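Local structure of protein kinase A regulatory subunit, putative (6HYQ) at residues E207-V212 with V249-V254; Y203-G208 with D231-L236; C71-G76 with A122-C127. The protein probably restrains the catalytic subunit of a trypanosomal protein kinase A, and has two cyclic nucleotide-binding domains, each holding a guanosine in this structure. All coordinates share one frame; numbering follows the deposited sequence.

Overall arrangement
Contacts 1 and 2 belong to the second cyclic nucleotide-binding domain and contact 3 to the first, on the opposite side of the chain's centre. Contacts 1 and 2 share Glu207 and Gly208, where strand 201-205 leads into strand 210-215; their centres lie 10 Å apart and they touch directly, Val210 CG1 packing on Ile205 CD1 at 3.9 Å. Both border the same guanosine, Val212 meeting its base and Gly234 binding its ribose. Contact 3 is about 26 Å from contact 2 and about 35 Å from contact 1 between nearest atoms. It flanks the other guanosine through Met73 and Ala122, and like the other two joins neighbouring antiparallel strands.

Contact 1: E207-V212 with V249-V254; sequences EGTVEV and VATTHV. With GMP (guanosine), chain F.
In the beta-barrel of the second cyclic nucleotide-binding domain, Glu211 and Val249 form an antiparallel hydrogen-bonded pair between strands 210-215 and 247-250. Glu211 N reaches Val249 O at 2.8 Å (174° at the hydrogen), and Val249 N returns to Glu211 O at 2.7 Å. On their face of the sheet the two side chains lie alongside each other, and the methylenes of Glu211 also cover the Thr251 methyl, CG to CG2 3.8 Å. Glu211 OE2 makes a long, weak ion pair with Lys223. Val210 and Ala250 pair without hydrogen bonds, their side chains on the other face; there the Val210 and Val254 side chains cross at about a right angle, CG1 of Val210 4.0 Å from CG2 of Val254.

Past Ala250 the regular pairing gives way to threonines. Thr209 O accepts Thr251 N at 3.1 Å and, weakly, the Thr251 hydroxyl. Thr252 OG1 is turned between its own backbone N and carbonyl carbon (chi1 70°), which carries it back to the first segment: it accepts Thr209 N at 3.0 Å and donates to His253 O at 2.8 Å, approaching from well above that carbonyl's plane. Gly208 sets its CA against this hydroxyl and against His253 O.

Further along the first strand, Val212 turns from the second segment and sets CG1 against GMP N9 at 3.5 Å, a van der Waals contact with the base. The Thr252 hydroxyl thus takes one bond, from Thr209 N, and gives one, to His253 O, so its rotation is probably fixed where strand 247-250 has ended.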
loop_
_atom_site.group_PDB
_atom_site.type_symbol
_atom_site.label_atom_id
_atom_site.label_comp_id
_atom_site.label_asym_id
_atom_site.label_seq_id
_atom_site.Cartn_x
_atom_site.Cartn_y
_atom_site.Cartn_z
ATOM N N GLU A 207 17.981 -7.980 -4.102
ATOM C CA GLU A 207 19.197 -8.726 -4.305
ATOM C C GLU A 207 18.908 -10.220 -4.053
ATOM O O GLU A 207 18.154 -10.602 -3.161
ATOM C CB GLU A 207 20.315 -8.130 -3.403
ATOM C CG GLU A 207 21.775 -8.471 -3.787
ATOM C CD GLU A 207 22.801 -7.550 -3.096
ATOM O OE1 GLU A 207 22.477 -6.370 -2.847
ATOM O OE2 GLU A 207 23.922 -8.007 -2.785
ATOM N N GLY A 208 19.574 -11.050 -4.904
ATOM C CA GLY A 208 19.579 -12.494 -4.748
ATOM C C GLY A 208 18.676 -13.065 -5.827
ATOM O O GLY A 208 18.219 -12.343 -6.715
ATOM N N THR A 209 18.435 -14.378 -5.748
ATOM C CA THR A 209 17.666 -15.143 -6.717
ATOM C C THR A 209 16.698 -16.063 -6.002
ATOM O O THR A 209 16.950 -16.496 -4.865
ATOM C CB THR A 209 18.620 -15.916 -7.644
ATOM O OG1 THR A 209 19.385 -14.961 -8.384
ATOM C CG2 THR A 209 17.830 -16.984 -8.618
ATOM N N VAL A 210 15.544 -16.301 -6.609
ATOM C CA VAL A 210 14.597 -17.243 -6.005
ATOM C C VAL A 210 14.108 -18.250 -7.027
ATOM O O VAL A 210 14.071 -17.979 -8.230
ATOM C CB VAL A 210 13.367 -16.537 -5.401
ATOM C CG1 VAL A 210 13.848 -15.370 -4.588
ATOM C CG2 VAL A 210 12.486 -16.058 -6.503
ATOM N N GLU A 211 13.659 -19.385 -6.499
ATOM C CA GLU A 211 12.987 -20.420 -7.288
ATOM C C GLU A 211 11.535 -20.573 -6.801
ATOM O O GLU A 211 11.238 -20.551 -5.605
ATOM C CB GLU A 211 13.672 -21.804 -7.176
ATOM C CG GLU A 211 13.711 -22.341 -5.780
ATOM C CD GLU A 211 14.498 -23.627 -5.632
ATOM O OE1 GLU A 211 14.868 -23.944 -4.472
ATOM O OE2 GLU A 211 14.756 -24.313 -6.653
ATOM N N VAL A 212 10.675 -20.758 -7.820
ATOM C CA VAL A 212 9.230 -20.962 -7.715
ATOM C C VAL A 212 9.030 -22.466 -7.930
ATOM O O VAL A 212 9.405 -22.983 -8.980
ATOM C CB VAL A 212 8.488 -20.133 -8.763
ATOM C CG1 VAL A 212 6.981 -20.317 -8.651
ATOM C CG2 VAL A 212 8.944 -18.626 -8.659
ATOM N N VAL A 249 11.167 -20.143 -2.961
ATOM C CA VAL A 249 12.274 -20.421 -2.068
ATOM C C VAL A 249 13.549 -19.637 -2.513
ATOM O O VAL A 249 13.942 -19.651 -3.691
ATOM C CB VAL A 249 12.608 -21.919 -1.992
ATOM C CG1 VAL A 249 13.488 -22.101 -0.914
ATOM C CG2 VAL A 249 11.337 -22.796 -1.677
ATOM N N ALA A 250 14.265 -19.078 -1.532
ATOM C CA ALA A 250 15.521 -18.396 -1.829
ATOM C C ALA A 250 16.562 -19.419 -2.281
ATOM O O ALA A 250 16.735 -20.463 -1.649
ATOM C CB ALA A 250 16.030 -17.631 -0.590
ATOM N N THR A 251 17.237 -19.149 -3.387
ATOM C CA THR A 251 18.408 -19.949 -3.702
ATOM C C THR A 251 19.672 -19.289 -3.221
ATOM O O THR A 251 20.694 -19.952 -3.179
ATOM C CB THR A 251 18.550 -20.243 -5.215
ATOM O OG1 THR A 251 18.880 -19.059 -5.974
ATOM C CG2 THR A 251 17.278 -20.954 -5.763
ATOM N N THR A 252 19.630 -17.991 -2.916
ATOM C CA THR A 252 20.767 -17.255 -2.407
ATOM C C THR A 252 20.311 -16.497 -1.178
ATOM O O THR A 252 19.120 -16.447 -0.862
ATOM C CB THR A 252 21.317 -16.260 -3.446
ATOM O OG1 THR A 252 20.396 -15.194 -3.629
ATOM C CG2 THR A 252 21.557 -16.915 -4.824
ATOM N N HIS A 253 21.249 -15.849 -0.508
ATOM C CA HIS A 253 20.853 -14.789 0.371
ATOM C C HIS A 253 20.015 -13.807 -0.434
ATOM O O HIS A 253 20.425 -13.350 -1.526
ATOM C CB HIS A 253 22.086 -14.120 0.975
ATOM C CG HIS A 253 21.751 -12.984 1.877
ATOM N ND1 HIS A 253 20.690 -13.039 2.753
ATOM C CD2 HIS A 253 22.340 -11.785 2.062
ATOM C CE1 HIS A 253 20.612 -11.895 3.405
ATOM N NE2 HIS A 253 21.605 -11.119 3.010
ATOM N N VAL A 254 18.775 -13.540 0.033
ATOM C CA VAL A 254 17.881 -12.675 -0.722
ATOM C C VAL A 254 17.480 -11.508 0.183
ATOM O O VAL A 254 17.257 -11.654 1.386
ATOM C CB VAL A 254 16.634 -13.403 -1.274
ATOM C CG1 VAL A 254 15.674 -12.451 -1.916
ATOM C CG2 VAL A 254 17.038 -14.475 -2.346
HETATM O "O5'" GMP F . 1.778 -18.874 -6.033
HETATM C "C5'" GMP F . 2.830 -18.289 -5.259
HETATM C "C4'" GMP F . 3.609 -17.290 -6.077
HETATM O "O4'" GMP F . 4.499 -18.001 -6.952
HETATM C "C3'" GMP F . 2.817 -16.381 -7.006
HETATM O "O3'" GMP F . 2.212 -15.276 -6.345
HETATM C "C2'" GMP F . 3.881 -15.981 -8.016
HETATM O "O2'" GMP F . 4.682 -14.931 -7.442
HETATM C "C1'" GMP F . 4.712 -17.279 -8.113
HETATM N N9 GMP F . 4.270 -18.129 -9.203
HETATM C C8 GMP F . 3.194 -18.963 -9.115
HETATM N N7 GMP F . 2.999 -19.567 -10.304
HETATM C C5 GMP F . 3.908 -19.038 -11.123
HETATM C C6 GMP F . 4.191 -19.275 -12.586
HETATM O O6 GMP F . 3.530 -20.063 -13.242
HETATM N N1 GMP F . 5.276 -18.584 -13.166
HETATM C C2 GMP F . 6.085 -17.648 -12.458
HETATM N N2 GMP F . 7.195 -16.906 -13.101
HETATM N N3 GMP F . 5.777 -17.429 -11.095
HETATM C C4 GMP F . 4.699 -18.162 -10.435
#

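Contact 2: Y203-G208 with D231-L236; sequences YIIMEG and DHIGEL. With GMP (guanosine), chain F.
Tyr203 and Ile233 pair as an antiparallel hydrogen-bonded couple, joining strand 201-205 to the short edge strand 232-233. Tyr203 N meets Ile233 O at 2.7 Å, Ile233 N comes back to Tyr203 O at 3.0 Å, and Ile205 N continues the ladder to Asp231 O, also at 3.0 Å.

The Ile233 side chain links this ladder to the ligand. Its CB sits 3.2 Å from GMP O2', and the CG2 branch leans on the same hydroxyl. The other branch goes to the protein: with chi1 at 53°, CG1 stands between the backbone N and carbonyl carbon and comes against Tyr203 CB at 3.9 Å. From there chi2 of -107°, off any staggered value, swings CD1 across to Ile205 CD1, again 3.9 Å, where the two isoleucines pack obliquely and Phe227 of strand 221-227 adds its side chain to both. Ile233 O lies at the edge of the Tyr203 ring, whose hydroxyl bonds to Glu184.

After Ile233 the backbone amides meet the sugar. Gly234 N binds GMP O2' at 3.0 Å in a fairly straight bond (159° at the hydrogen), and adds a weak bond to O3', to which Leu236 N also gives a weak hydrogen bond. Leu236 brings CD1 to 3.3 Å from GMP C8, a close apolar touch on the base. His232 ND1 makes a weak bond to Glu235 OE1, tying the loop back to the strand that precedes it.

A short strand running into Gly-Glu-Leu and helix 236-239, with backbone amides turned on the ribose, is the start of the phosphate-binding cassette of cyclic nucleotide-binding domains, occupied here by a guanosine without phosphate.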
loop_
_atom_site.group_PDB
_atom_site.type_symbol
_atom_site.label_atom_id
_atom_site.label_comp_id
_atom_site.label_asym_id
_atom_site.label_seq_id
_atom_site.Cartn_x
_atom_site.Cartn_y
_atom_site.Cartn_z
ATOM N N TYR A 203 6.459 -9.444 -2.705
ATOM C CA TYR A 203 7.897 -9.188 -2.586
ATOM C C TYR A 203 8.463 -8.631 -3.902
ATOM O O TYR A 203 8.092 -9.071 -4.995
ATOM C CB TYR A 203 8.669 -10.423 -2.172
ATOM C CG TYR A 203 8.239 -11.089 -0.860
ATOM C CD1 TYR A 203 7.046 -11.850 -0.779
ATOM C CD2 TYR A 203 9.001 -10.996 0.288
ATOM C CE1 TYR A 203 6.685 -12.494 0.468
ATOM C CE2 TYR A 203 8.672 -11.637 1.441
ATOM C CZ TYR A 203 7.540 -12.370 1.529
ATOM O OH TYR A 203 7.379 -12.859 2.814
ATOM N N ILE A 204 9.339 -7.639 -3.783
ATOM C CA ILE A 204 10.143 -7.132 -4.893
ATOM C C ILE A 204 11.590 -7.459 -4.542
ATOM O O ILE A 204 12.105 -7.072 -3.465
ATOM C CB ILE A 204 9.942 -5.632 -5.112
ATOM C CG1 ILE A 204 8.455 -5.290 -5.011
ATOM C CG2 ILE A 204 10.433 -5.255 -6.440
ATOM C CD1 ILE A 204 8.156 -3.907 -5.313
ATOM N N ILE A 205 12.207 -8.293 -5.365
ATOM C CA ILE A 205 13.568 -8.689 -5.091
ATOM C C ILE A 205 14.496 -7.491 -5.300
ATOM O O ILE A 205 14.458 -6.850 -6.329
ATOM C CB ILE A 205 13.940 -9.883 -5.987
ATOM C CG1 ILE A 205 13.020 -11.087 -5.579
ATOM C CG2 ILE A 205 15.435 -10.214 -5.926
ATOM C CD1 ILE A 205 13.066 -12.133 -6.629
ATOM N N MET A 206 15.351 -7.213 -4.343
ATOM C CA MET A 206 16.421 -6.200 -4.450
ATOM C C MET A 206 17.746 -6.839 -4.705
ATOM O O MET A 206 18.491 -6.373 -5.568
ATOM C CB MET A 206 16.525 -5.379 -3.178
ATOM C CG MET A 206 15.212 -4.615 -2.760
ATOM S SD MET A 206 15.374 -3.625 -1.274
ATOM C CE MET A 206 15.984 -2.136 -1.875
ATOM N N GLU A 207 17.981 -7.980 -4.102
ATOM C CA GLU A 207 19.197 -8.726 -4.305
ATOM C C GLU A 207 18.908 -10.220 -4.053
ATOM O O GLU A 207 18.154 -10.602 -3.161
ATOM C CB GLU A 207 20.315 -8.130 -3.403
ATOM C CG GLU A 207 21.775 -8.471 -3.787
ATOM C CD GLU A 207 22.801 -7.550 -3.096
ATOM O OE1 GLU A 207 22.477 -6.370 -2.847
ATOM O OE2 GLU A 207 23.922 -8.007 -2.785
ATOM N N GLY A 208 19.574 -11.050 -4.904
ATOM C CA GLY A 208 19.579 -12.494 -4.748
ATOM C C GLY A 208 18.676 -13.065 -5.827
ATOM O O GLY A 208 18.219 -12.343 -6.715
ATOM N N ASP A 231 12.329 -8.409 -10.158
ATOM C CA ASP A 231 11.113 -9.240 -10.251
ATOM C C ASP A 231 10.267 -9.142 -8.990
ATOM O O ASP A 231 10.741 -8.846 -7.898
ATOM C CB ASP A 231 11.435 -10.732 -10.486
ATOM C CG ASP A 231 12.096 -11.001 -11.889
ATOM O OD1 ASP A 231 11.549 -10.493 -12.911
ATOM O OD2 ASP A 231 13.197 -11.749 -11.870
ATOM N N HIS A 232 8.998 -9.529 -9.154
ATOM C CA HIS A 232 7.976 -9.534 -8.108
ATOM C C HIS A 232 7.385 -10.946 -7.985
ATOM O O HIS A 232 7.187 -11.657 -9.015
ATOM C CB HIS A 232 6.854 -8.531 -8.389
ATOM C CG HIS A 232 6.170 -8.733 -9.710
ATOM N ND1 HIS A 232 5.270 -9.755 -9.936
ATOM C CD2 HIS A 232 6.284 -8.084 -10.883
ATOM C CE1 HIS A 232 4.825 -9.706 -11.171
ATOM N NE2 HIS A 232 5.470 -8.725 -11.788
ATOM N N ILE A 233 7.106 -11.333 -6.734
ATOM C CA ILE A 233 6.355 -12.542 -6.380
ATOM C C ILE A 233 5.338 -12.181 -5.295
ATOM O O ILE A 233 5.523 -11.224 -4.534
ATOM C CB ILE A 233 7.232 -13.749 -5.870
ATOM C CG1 ILE A 233 8.168 -13.360 -4.723
ATOM C CG2 ILE A 233 7.999 -14.404 -7.061
ATOM C CD1 ILE A 233 9.662 -13.268 -5.095
ATOM N N GLY A 234 4.219 -12.986 -5.254
ATOM C CA GLY A 234 3.110 -12.814 -4.308
ATOM C C GLY A 234 1.839 -12.299 -4.936
ATOM O O GLY A 234 0.770 -12.436 -4.336
ATOM N N GLU A 235 1.906 -11.739 -6.139
ATOM C CA GLU A 235 0.736 -10.996 -6.596
ATOM C C GLU A 235 -0.392 -11.884 -7.092
ATOM O O GLU A 235 -1.527 -11.437 -7.052
ATOM C CB GLU A 235 1.078 -9.963 -7.681
ATOM C CG GLU A 235 1.384 -10.532 -9.041
ATOM C CD GLU A 235 2.711 -11.213 -9.153
ATOM O OE1 GLU A 235 3.528 -11.043 -8.222
ATOM O OE2 GLU A 235 2.926 -11.962 -10.160
ATOM N N LEU A 236 -0.110 -13.100 -7.579
ATOM C CA LEU A 236 -1.138 -13.945 -8.240
ATOM C C LEU A 236 -2.389 -14.109 -7.396
ATOM O O LEU A 236 -3.500 -13.844 -7.859
ATOM C CB LEU A 236 -0.574 -15.336 -8.567
ATOM C CG LEU A 236 0.564 -15.357 -9.605
ATOM C CD1 LEU A 236 0.858 -16.750 -10.017
ATOM C CD2 LEU A 236 0.299 -14.521 -10.795
HETATM O "O5'" GMP F . 1.778 -18.874 -6.033
HETATM C "C5'" GMP F . 2.830 -18.289 -5.259
HETATM C "C4'" GMP F . 3.609 -17.290 -6.077
HETATM O "O4'" GMP F . 4.499 -18.001 -6.952
HETATM C "C3'" GMP F . 2.817 -16.381 -7.006
HETATM O "O3'" GMP F . 2.212 -15.276 -6.345
HETATM C "C2'" GMP F . 3.881 -15.981 -8.016
HETATM O "O2'" GMP F . 4.682 -14.931 -7.442
HETATM C "C1'" GMP F . 4.712 -17.279 -8.113
HETATM N N9 GMP F . 4.270 -18.129 -9.203
HETATM C C8 GMP F . 3.194 -18.963 -9.115
HETATM N N7 GMP F . 2.999 -19.567 -10.304
HETATM C C5 GMP F . 3.908 -19.038 -11.123
HETATM C C6 GMP F . 4.191 -19.275 -12.586
HETATM O O6 GMP F . 3.530 -20.063 -13.242
HETATM N N1 GMP F . 5.276 -18.584 -13.166
HETATM C C2 GMP F . 6.085 -17.648 -12.458
HETATM N N2 GMP F . 7.195 -16.906 -13.101
HETATM N N3 GMP F . 5.777 -17.429 -11.095
HETATM C C4 GMP F . 4.699 -18.162 -10.435
#

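Contact 3: C71-G76 with A122-C127; sequences CIMEAG and ATVKVC. With GMP (guanosine), chain E.
Cys71 faces Lys125 as an antiparallel non-hydrogen-bonded pair, with its side chain on the same face as the lysine's. SG touches two aliphatic groups of the opposite strand, 4.0 Å from Thr123 CG2 and slightly farther from the CG of Lys125.

At Ile72 the chain turns a corner. Its amide gives a bond to Val124 O (Ile72 N to Val124 O 3.1 Å), while its side chain heads for the barrel interior: Ile72 CB borders Val124 CG1, and Ile72 CG1 meets Val126 CG2 at 4.2 Å. Phe66, from strand 62-67, touches both Ile72 and Val126.

Met73 comes next, and through it the edge strand reaches the nucleotide pocket. Strands 71-73 and 123-126 lie side by side in one of the two antiparallel sheets of the first cyclic nucleotide-binding domain, a jelly-roll barrel. Met73 O accepts Val124 N at 3.2 Å. With CG between its own backbone N and carbonyl carbon (chi1 52°), Met73 lays CG against Val124 CG2 at 3.6 Å, the two side chains crossing at a slant, and Met73 SD then comes to 3.6 Å from GMP C5'. Across the contact, Ala122 N gives a weak hydrogen bond to GMP O5' near the same end of the sugar.

Glu74 runs its CA and CB past the Thr123 hydroxyl, but the bond there goes to Ala75: its amide points almost straight at Thr123 OG1 (Ala75 N to Thr123 OG1 2.9 Å, 169° at the hydrogen), a side-chain acceptor taking over where the strand pairing has ended.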
loop_
_atom_site.group_PDB
_atom_site.type_symbol
_atom_site.label_atom_id
_atom_site.label_comp_id
_atom_site.label_asym_id
_atom_site.label_seq_id
_atom_site.Cartn_x
_atom_site.Cartn_y
_atom_site.Cartn_z
ATOM N N CYS A 71 -13.768 23.208 -0.616
ATOM C CA CYS A 71 -12.319 23.033 -0.617
ATOM C C CYS A 71 -11.850 22.645 0.778
ATOM O O CYS A 71 -12.100 23.375 1.733
ATOM C CB CYS A 71 -11.603 24.303 -1.083
ATOM S SG CYS A 71 -11.702 24.629 -2.859
ATOM N N ILE A 72 -11.210 21.478 0.898
ATOM C CA ILE A 72 -10.613 21.069 2.179
ATOM C C ILE A 72 -9.319 21.868 2.480
ATOM O O ILE A 72 -8.946 22.077 3.649
ATOM C CB ILE A 72 -10.397 19.538 2.152
ATOM C CG1 ILE A 72 -11.748 18.845 1.871
ATOM C CG2 ILE A 72 -9.688 19.063 3.416
ATOM C CD1 ILE A 72 -11.748 17.288 1.990
ATOM N N MET A 73 -8.627 22.293 1.422
ATOM C CA MET A 73 -7.435 23.130 1.467
ATOM C C MET A 73 -7.267 23.752 0.085
ATOM O O MET A 73 -7.947 23.378 -0.886
ATOM C CB MET A 73 -6.204 22.316 1.954
ATOM C CG MET A 73 -5.915 20.989 1.213
ATOM S SD MET A 73 -4.667 19.848 1.987
ATOM C CE MET A 73 -5.554 19.039 3.332
ATOM N N GLU A 74 -6.390 24.739 0.011
ATOM C CA GLU A 74 -6.199 25.495 -1.215
ATOM C C GLU A 74 -4.711 25.737 -1.390
ATOM O O GLU A 74 -3.985 25.896 -0.411
ATOM C CB GLU A 74 -6.974 26.832 -1.194
ATOM C CG GLU A 74 -8.499 26.687 -1.278
ATOM C CD GLU A 74 -9.237 27.978 -1.632
ATOM O OE1 GLU A 74 -8.624 28.926 -2.169
ATOM O OE2 GLU A 74 -10.456 28.036 -1.375
ATOM N N ALA A 75 -4.255 25.700 -2.630
ATOM C CA ALA A 75 -2.860 26.003 -2.906
ATOM C C ALA A 75 -2.447 27.304 -2.236
ATOM O O ALA A 75 -3.101 28.339 -2.391
ATOM C CB ALA A 75 -2.626 26.101 -4.410
ATOM N N GLY A 76 -1.354 27.244 -1.500
ATOM C CA GLY A 76 -0.798 28.392 -0.855
ATOM C C GLY A 76 -1.207 28.557 0.579
ATOM O O GLY A 76 -0.555 29.304 1.315
ATOM N N ALA A 122 -1.353 21.910 -3.316
ATOM C CA ALA A 122 -2.391 21.705 -4.294
ATOM C C ALA A 122 -3.738 21.884 -3.620
ATOM O O ALA A 122 -3.878 21.706 -2.419
ATOM C CB ALA A 122 -2.236 20.310 -4.903
ATOM N N THR A 123 -4.711 22.242 -4.417
ATOM C CA THR A 123 -6.063 22.432 -3.932
ATOM C C THR A 123 -6.855 21.120 -3.971
ATOM O O THR A 123 -6.733 20.322 -4.909
ATOM C CB THR A 123 -6.740 23.489 -4.796
ATOM O OG1 THR A 123 -6.080 24.740 -4.598
ATOM C CG2 THR A 123 -8.246 23.593 -4.480
ATOM N N VAL A 124 -7.694 20.912 -2.957
ATOM C CA VAL A 124 -8.444 19.656 -2.812
ATOM C C VAL A 124 -9.906 20.039 -2.865
ATOM O O VAL A 124 -10.415 20.733 -1.975
ATOM C CB VAL A 124 -8.090 18.899 -1.498
ATOM C CG1 VAL A 124 -8.878 17.614 -1.358
ATOM C CG2 VAL A 124 -6.582 18.579 -1.410
ATOM N N LYS A 125 -10.607 19.543 -3.855
ATOM C CA LYS A 125 -11.941 20.032 -4.104
ATOM C C LYS A 125 -12.861 18.831 -4.146
ATOM O O LYS A 125 -12.703 17.946 -4.992
ATOM C CB LYS A 125 -11.975 20.849 -5.399
ATOM C CG LYS A 125 -13.099 21.847 -5.514
ATOM C CD LYS A 125 -12.787 22.925 -6.566
ATOM C CE LYS A 125 -13.916 23.937 -6.674
ATOM N NZ LYS A 125 -13.638 25.028 -7.649
ATOM N N VAL A 126 -13.792 18.794 -3.197
ATOM C CA VAL A 126 -14.802 17.763 -3.169
ATOM C C VAL A 126 -15.568 17.754 -4.485
ATOM O O VAL A 126 -16.110 18.777 -4.920
ATOM C CB VAL A 126 -15.761 18.003 -1.991
ATOM C CG1 VAL A 126 -16.937 16.962 -2.017
ATOM C CG2 VAL A 126 -15.008 17.952 -0.665
ATOM N N CYS A 127 -15.597 16.589 -5.134
ATOM C CA CYS A 127 -16.320 16.391 -6.382
ATOM C C CYS A 127 -17.477 15.392 -6.249
ATOM O O CYS A 127 -17.951 14.868 -7.260
ATOM C CB CYS A 127 -15.372 15.924 -7.493
ATOM S SG CYS A 127 -14.476 14.433 -7.109
HETATM O "O5'" GMP E . -1.322 19.554 -1.490
HETATM C "C5'" GMP E . -2.418 19.110 -0.703
HETATM C "C4'" GMP E . -2.603 17.606 -0.752
HETATM O "O4'" GMP E . -2.869 17.191 -2.118
HETATM C "C3'" GMP E . -1.426 16.727 -0.301
HETATM O "O3'" GMP E . -1.368 16.566 1.100
HETATM C "C2'" GMP E . -1.650 15.416 -1.036
HETATM O "O2'" GMP E . -2.542 14.525 -0.316
HETATM C "C1'" GMP E . -2.294 15.903 -2.345
HETATM N N9 GMP E . -1.288 16.108 -3.380
HETATM C C8 GMP E . -0.504 17.211 -3.471
HETATM N N7 GMP E . 0.269 17.078 -4.552
HETATM C C5 GMP E . -0.066 15.902 -5.084
HETATM C C6 GMP E . 0.425 15.169 -6.313
HETATM O O6 GMP E . 1.300 15.647 -6.991
HETATM N N1 GMP E . -0.182 13.906 -6.627
HETATM C C2 GMP E . -1.188 13.293 -5.826
HETATM N N2 GMP E . -1.661 11.991 -6.275
HETATM N N3 GMP E . -1.675 13.987 -4.693
HETATM C C4 GMP E . -1.045 15.298 -4.354
#